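Hypothetical protein (PDB 4EPS) probably forms part of the tip of fimbriae, the filamentous cell-surface appendages that mediate adhesion and biofilm formation. Local coordinates at residues L119-Q123 / R219-K223; A195-V201 / N228-H233. All blocks are in the same frame, centred on the assembly; numbering follows the deposited sequence. Where two conformers were deposited one is given.

Overall arrangement
Both contacts lie in the fimbrillin-like region and reach the same mixed sheet, their centres about 13 Å apart on one side of the chain's centre. Their segments alternate along the chain: 119-123, 195-201, 219-223, 228-233. Contact 1 sets a loop against strand 217-222; contact 2 pairs strands 195-198 and 229-234. Across the sheet the order is 217-222, 206-212, 195-198, 229-234, each antiparallel to the next, so 229-234, last along the chain, returns beside 195-198, the first: a Greek key. The contacts touch where Leu220 packs on Ile230 (CD2 to CD1 4.0 Å) and Arg222 reaches Leu198 (NH2 to CD1 3.6 Å). The loop of contact 1 thus adjoins the Greek key that contact 2 closes.

Contact 1 of 2, residues L119-Q123 / R219-K223; sequences LTTEQ and RLLRK
The extended strand 219-222 faces a loop without regular structure, 119-123, which folds back so that Leu119 and Gln123 point their CA-CB bonds toward the strand while Thr120 and Glu122 point away. The nearest CA pairs are Leu119 with Arg222 (7.1 Å) and Gln123 with Leu220 (6.9 Å), a gap that side chains must bridge. Gln123, chi1 m and chi2 t, presents its amide to Leu221: OE1 accepts from Leu221 N (2.7 Å) and NE2 donates to Leu221 O (3.1 Å). A glutamine amide here imitates the paired edge of a neighbouring strand, and backbone hydrogen bonds of Thr121 and Gln123 with Ser208 tie the loop to strand 206-212, which pairs with 217-222. The second NE2 hydrogen goes to Thr120 O (2.9 Å). Thr120 OG1 accepts from Glu122 N (3.3 Å), an ST turn that bends the loop. Water 2 donates to Leu221 O (2.8 Å) and accepts from Arg222 NH1 (2.9 Å); water 1 donates to Leu119 O (3.0 Å) and accepts from Lys223 NZ (2.8 Å), a role suited to a long, extended lysine. Leu119 (t, p) lays CD2 against strand backbone, 3.5 Å from Arg222 C and 4.1 Å from Leu221 CB.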
loop_
_atom_site.group_PDB
_atom_site.type_symbol
_atom_site.label_atom_id
_atom_site.label_comp_id
_atom_site.label_asym_id
_atom_site.label_seq_id
_atom_site.Cartn_x
_atom_site.Cartn_y
_atom_site.Cartn_z
ATOM N N LEU A 119 50.064 6.525 -3.172
ATOM C CA LEU A 119 48.640 6.397 -3.403
ATOM C C LEU A 119 48.049 7.755 -3.694
ATOM O O LEU A 119 48.354 8.724 -2.995
ATOM C CB LEU A 119 48.071 5.797 -2.116
ATOM C CG LEU A 119 46.802 5.035 -2.151
ATOM C CD1 LEU A 119 46.940 3.760 -3.000
ATOM C CD2 LEU A 119 46.429 4.679 -0.756
ATOM N N THR A 120 47.244 7.854 -4.753
ATOM C CA THR A 120 46.569 9.107 -5.096
ATOM C C THR A 120 45.071 8.963 -4.813
ATOM O O THR A 120 44.579 7.852 -4.601
ATOM C CB THR A 120 46.814 9.506 -6.559
ATOM O OG1 THR A 120 45.950 8.734 -7.388
ATOM C CG2 THR A 120 48.298 9.386 -6.979
ATOM N N THR A 121 44.350 10.077 -4.861
ATOM C CA THR A 121 42.917 10.061 -4.604
ATOM C C THR A 121 42.126 9.959 -5.926
ATOM O O THR A 121 40.906 10.147 -5.911
ATOM C CB THR A 121 42.533 11.287 -3.777
ATOM O OG1 THR A 121 42.988 12.462 -4.446
ATOM C CG2 THR A 121 43.087 11.239 -2.334
ATOM N N GLU A 122 42.806 9.629 -7.049
ATOM C CA GLU A 122 42.157 9.451 -8.363
ATOM C C GLU A 122 41.969 7.944 -8.597
ATOM O O GLU A 122 42.902 7.244 -9.010
ATOM C CB GLU A 122 42.986 10.135 -9.472
ATOM C CG GLU A 122 42.836 11.653 -9.477
ATOM C CD GLU A 122 41.411 12.156 -9.658
ATOM O OE1 GLU A 122 40.723 11.704 -10.606
ATOM O OE2 GLU A 122 40.965 12.974 -8.822
ATOM N N GLN A 123 40.793 7.423 -8.203
ATOM C CA GLN A 123 40.538 5.980 -8.254
ATOM C C GLN A 123 39.159 5.679 -8.873
ATOM O O GLN A 123 38.615 4.601 -8.650
ATOM C CB GLN A 123 40.606 5.401 -6.801
ATOM C CG GLN A 123 41.993 5.521 -6.118
ATOM C CD GLN A 123 41.949 5.130 -4.654
ATOM O OE1 GLN A 123 41.165 4.264 -4.252
ATOM N NE2 GLN A 123 42.843 5.707 -3.840
ATOM N N ARG A 219 34.250 3.461 -2.808
ATOM C CA ARG A 219 35.440 2.842 -2.193
ATOM C C ARG A 219 36.661 3.657 -2.508
ATOM O O ARG A 219 36.810 4.156 -3.621
ATOM C CB ARG A 219 35.608 1.379 -2.664
ATOM C CG ARG A 219 34.414 0.520 -2.237
ATOM C CD ARG A 219 34.697 -0.967 -2.185
ATOM N NE ARG A 219 34.743 -1.591 -3.508
ATOM C CZ ARG A 219 33.706 -2.150 -4.129
ATOM N NH1 ARG A 219 32.495 -2.147 -3.563
ATOM N NH2 ARG A 219 33.861 -2.697 -5.323
ATOM N N LEU A 220 37.536 3.831 -1.517
ATOM C CA LEU A 220 38.740 4.615 -1.700
ATOM C C LEU A 220 39.875 4.003 -0.915
ATOM O O LEU A 220 39.774 3.912 0.309
ATOM C CB LEU A 220 38.492 6.068 -1.222
ATOM C CG LEU A 220 39.663 7.038 -1.372
ATOM C CD1 LEU A 220 39.822 7.458 -2.850
ATOM C CD2 LEU A 220 39.417 8.275 -0.542
ATOM N N LEU A 221 40.950 3.610 -1.601
ATOM C CA LEU A 221 42.146 3.121 -0.911
ATOM C C LEU A 221 42.848 4.281 -0.208
ATOM O O LEU A 221 42.937 5.379 -0.776
ATOM C CB LEU A 221 43.126 2.448 -1.888
ATOM C CG LEU A 221 42.601 1.191 -2.581
ATOM C CD1 LEU A 221 43.399 0.935 -3.857
ATOM C CD2 LEU A 221 42.627 -0.017 -1.643
ATOM N N ARG A 222 43.321 4.040 1.040
ATOM C CA ARG A 222 44.027 5.025 1.872
ATOM C C ARG A 222 45.250 4.386 2.498
ATOM O O ARG A 222 45.289 3.168 2.685
ATOM C CB ARG A 222 43.107 5.578 2.994
ATOM C CG ARG A 222 41.800 6.290 2.504
ATOM C CD ARG A 222 42.062 7.615 1.813
ATOM N NE ARG A 222 42.696 8.599 2.701
ATOM C CZ ARG A 222 43.430 9.629 2.292
ATOM N NH1 ARG A 222 43.675 9.809 0.996
ATOM N NH2 ARG A 222 43.948 10.474 3.177
ATOM N N LYS A 223 46.268 5.190 2.789
ATOM C CA LYS A 223 47.461 4.650 3.445
ATOM C C LYS A 223 47.115 4.227 4.869
ATOM O O LYS A 223 46.363 4.932 5.545
ATOM C CB LYS A 223 48.593 5.671 3.451
ATOM C CG LYS A 223 49.328 5.761 2.125
ATOM C CD LYS A 223 50.364 6.867 2.173
ATOM C CE LYS A 223 51.173 6.930 0.906
ATOM N NZ LYS A 223 52.080 8.113 0.879
HETATM O O HOH W 1 50.893 9.046 -1.493
HETATM O O HOH W 2 43.739 7.967 -1.278
#

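Contact 2 of 2, residues A195-V201 / N228-H233; sequences AFYLDNV and NQIIGH
Strands 195-198 and 229-233 run antiparallel, their axes 4.7 Å apart at closest and at 157°. Ala195-His233 and Tyr197-Ile231 are hydrogen-bonded pairs; Phe196-Gly232 and Leu198-Ile230 are non-hydrogen-bonded.

In the backbone, Ala195 N donates to His233 O (2.9 Å) and His233 N to Ala195 O (2.8 Å); Tyr197 N donates to Ile231 O and Ile231 N to Tyr197 O, both 2.9 Å. Asp199 N to Gln229 O (2.8 Å) prolongs the pattern. At Asp199 phi and psi are 64° and -44°, and Asn200 N bonds Leu198 O (2.8 Å), a classic gamma turn that ends the strand.

Among polar side chains, Asp199 OD2 accepts from Asn228 ND2 (2.7 Å), the carboxylate of the turn's central residue meeting the amide just before strand 229-233. Water 3 lies 3.0 Å from Tyr197 OH and 2.7 Å from His233 ND1.

Aromatic and apolar contacts divide between the faces. On one, the edge of Tyr197 (m) meets the face of His233 in a T-shaped stack, centroids 5.5 Å apart and planes at 68°, while Val201 CG2 packs 3.7 Å from Ile231 CG2. On the other, Phe196 CD1 lies 4.1 Å from Ile230 CG2 and 3.8 Å from Gly232 CA, the glycine leaving room for the ring; Leu198 CD1 sits 4.2 Å from Ile230 CG1. This apolar face also meets Ile207 and Leu220.

Because strand 229-234 returns beside 195-198 after two intervening strands, the pairing is the closing step of a Greek key, at home in the beta-rich fimbrillin-like fold.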
loop_
_atom_site.group_PDB
_atom_site.type_symbol
_atom_site.label_atom_id
_atom_site.label_comp_id
_atom_site.label_asym_id
_atom_site.label_seq_id
_atom_site.Cartn_x
_atom_site.Cartn_y
_atom_site.Cartn_z
ATOM N N ALA A 195 29.920 14.759 -4.070
ATOM C CA ALA A 195 31.324 15.137 -4.176
ATOM C C ALA A 195 31.987 14.851 -2.867
ATOM O O ALA A 195 31.409 15.112 -1.806
ATOM C CB ALA A 195 31.478 16.620 -4.535
ATOM N N PHE A 196 33.205 14.323 -2.939
ATOM C CA PHE A 196 34.020 14.083 -1.750
ATOM C C PHE A 196 35.269 14.959 -1.784
ATOM O O PHE A 196 35.857 15.155 -2.852
ATOM C CB PHE A 196 34.411 12.601 -1.636
ATOM C CG PHE A 196 33.247 11.664 -1.449
ATOM C CD1 PHE A 196 32.729 11.420 -0.183
ATOM C CD2 PHE A 196 32.680 11.010 -2.542
ATOM C CE1 PHE A 196 31.655 10.541 -0.010
ATOM C CE2 PHE A 196 31.611 10.119 -2.366
ATOM C CZ PHE A 196 31.097 9.910 -1.106
ATOM N N TYR A 197 35.703 15.424 -0.596
ATOM C CA TYR A 197 36.855 16.297 -0.415
ATOM C C TYR A 197 37.760 15.815 0.690
ATOM O O TYR A 197 37.275 15.370 1.728
ATOM C CB TYR A 197 36.402 17.727 -0.056
ATOM C CG TYR A 197 35.476 18.321 -1.093
ATOM C CD1 TYR A 197 35.981 19.016 -2.189
ATOM C CD2 TYR A 197 34.096 18.179 -0.984
ATOM C CE1 TYR A 197 35.134 19.532 -3.171
ATOM C CE2 TYR A 197 33.237 18.709 -1.950
ATOM C CZ TYR A 197 33.762 19.390 -3.036
ATOM O OH TYR A 197 32.922 19.919 -3.983
ATOM N N LEU A 198 39.071 16.006 0.510
ATOM C CA LEU A 198 40.020 15.689 1.559
ATOM C C LEU A 198 40.242 16.898 2.487
ATOM O O LEU A 198 40.631 17.970 2.006
ATOM C CB LEU A 198 41.369 15.244 0.952
ATOM C CG LEU A 198 42.313 14.451 1.860
ATOM C CD1 LEU A 198 41.741 13.091 2.181
ATOM C CD2 LEU A 198 43.647 14.264 1.185
ATOM N N ASP A 199 39.995 16.693 3.809
ATOM C CA ASP A 199 40.182 17.612 4.942
ATOM C C ASP A 199 39.314 18.882 4.913
ATOM O O ASP A 199 38.804 19.258 5.967
ATOM C CB ASP A 199 41.656 17.989 5.115
ATOM C CG ASP A 199 42.514 16.812 5.540
ATOM O OD1 ASP A 199 42.327 16.317 6.675
ATOM O OD2 ASP A 199 43.379 16.393 4.745
ATOM N N ASN A 200 39.172 19.566 3.763
ATOM C CA ASN A 200 38.347 20.777 3.679
ATOM C C ASN A 200 37.769 20.914 2.278
ATOM O O ASN A 200 38.326 20.367 1.331
ATOM C CB ASN A 200 39.139 22.040 4.086
ATOM C CG ASN A 200 40.517 22.132 3.477
ATOM O OD1 ASN A 200 40.675 22.518 2.316
ATOM N ND2 ASN A 200 41.548 21.772 4.247
ATOM N N VAL A 201 36.652 21.638 2.154
ATOM C CA VAL A 201 35.946 21.802 0.887
ATOM C C VAL A 201 36.581 22.948 0.086
ATOM O O VAL A 201 36.587 24.098 0.524
ATOM C CB VAL A 201 34.424 21.975 1.087
ATOM C CG1 VAL A 201 33.698 22.079 -0.253
ATOM C CG2 VAL A 201 33.859 20.817 1.907
ATOM N N ASN A 228 43.064 11.707 7.906
ATOM C CA ASN A 228 42.297 12.788 7.315
ATOM C C ASN A 228 40.797 12.659 7.499
ATOM O O ASN A 228 40.251 11.566 7.515
ATOM C CB ASN A 228 42.581 12.862 5.803
ATOM C CG ASN A 228 44.053 12.896 5.500
ATOM O OD1 ASN A 228 44.732 11.890 5.621
ATOM N ND2 ASN A 228 44.589 14.064 5.196
ATOM N N GLN A 229 40.129 13.802 7.587
ATOM C CA GLN A 229 38.689 13.831 7.506
ATOM C C GLN A 229 38.368 13.837 6.029
ATOM O O GLN A 229 39.103 14.458 5.245
ATOM C CB GLN A 229 38.118 15.095 8.180
ATOM C CG GLN A 229 38.228 15.080 9.701
ATOM C CD GLN A 229 37.531 16.270 10.315
ATOM O OE1 GLN A 229 37.409 17.335 9.708
ATOM N NE2 GLN A 229 37.065 16.116 11.542
ATOM N N ILE A 230 37.328 13.116 5.639
ATOM C CA ILE A 230 36.802 13.155 4.295
ATOM C C ILE A 230 35.433 13.819 4.427
ATOM O O ILE A 230 34.594 13.346 5.205
ATOM C CB ILE A 230 36.743 11.768 3.601
ATOM C CG1 ILE A 230 38.179 11.211 3.379
ATOM C CG2 ILE A 230 35.953 11.861 2.270
ATOM C CD1 ILE A 230 38.215 9.674 3.028
ATOM N N ILE A 231 35.223 14.910 3.693
ATOM C CA ILE A 231 33.946 15.621 3.722
ATOM C C ILE A 231 33.152 15.174 2.523
ATOM O O ILE A 231 33.639 15.244 1.396
ATOM C CB ILE A 231 34.114 17.178 3.766
ATOM C CG1 ILE A 231 35.178 17.659 4.811
ATOM C CG2 ILE A 231 32.736 17.904 3.952
ATOM C CD1 ILE A 231 35.037 17.174 6.240
ATOM N N GLY A 232 31.941 14.696 2.767
ATOM C CA GLY A 232 31.073 14.284 1.676
ATOM C C GLY A 232 29.918 15.257 1.543
ATOM O O GLY A 232 29.312 15.641 2.550
ATOM N N HIS A 233 29.673 15.704 0.318
ATOM C CA HIS A 233 28.539 16.527 -0.074
ATOM C C HIS A 233 27.604 15.654 -0.919
ATOM O O HIS A 233 28.059 14.955 -1.815
ATOM C CB HIS A 233 29.003 17.786 -0.846
ATOM C CG HIS A 233 29.554 18.868 0.040
ATOM N ND1 HIS A 233 29.806 20.141 -0.449
ATOM C CD2 HIS A 233 29.853 18.845 1.363
ATOM C CE1 HIS A 233 30.224 20.849 0.590
ATOM N NE2 HIS A 233 30.279 20.112 1.698
HETATM O O HOH W 3 30.100 20.044 -3.132
HETATM O O HOH W 4 40.017 18.268 8.819
#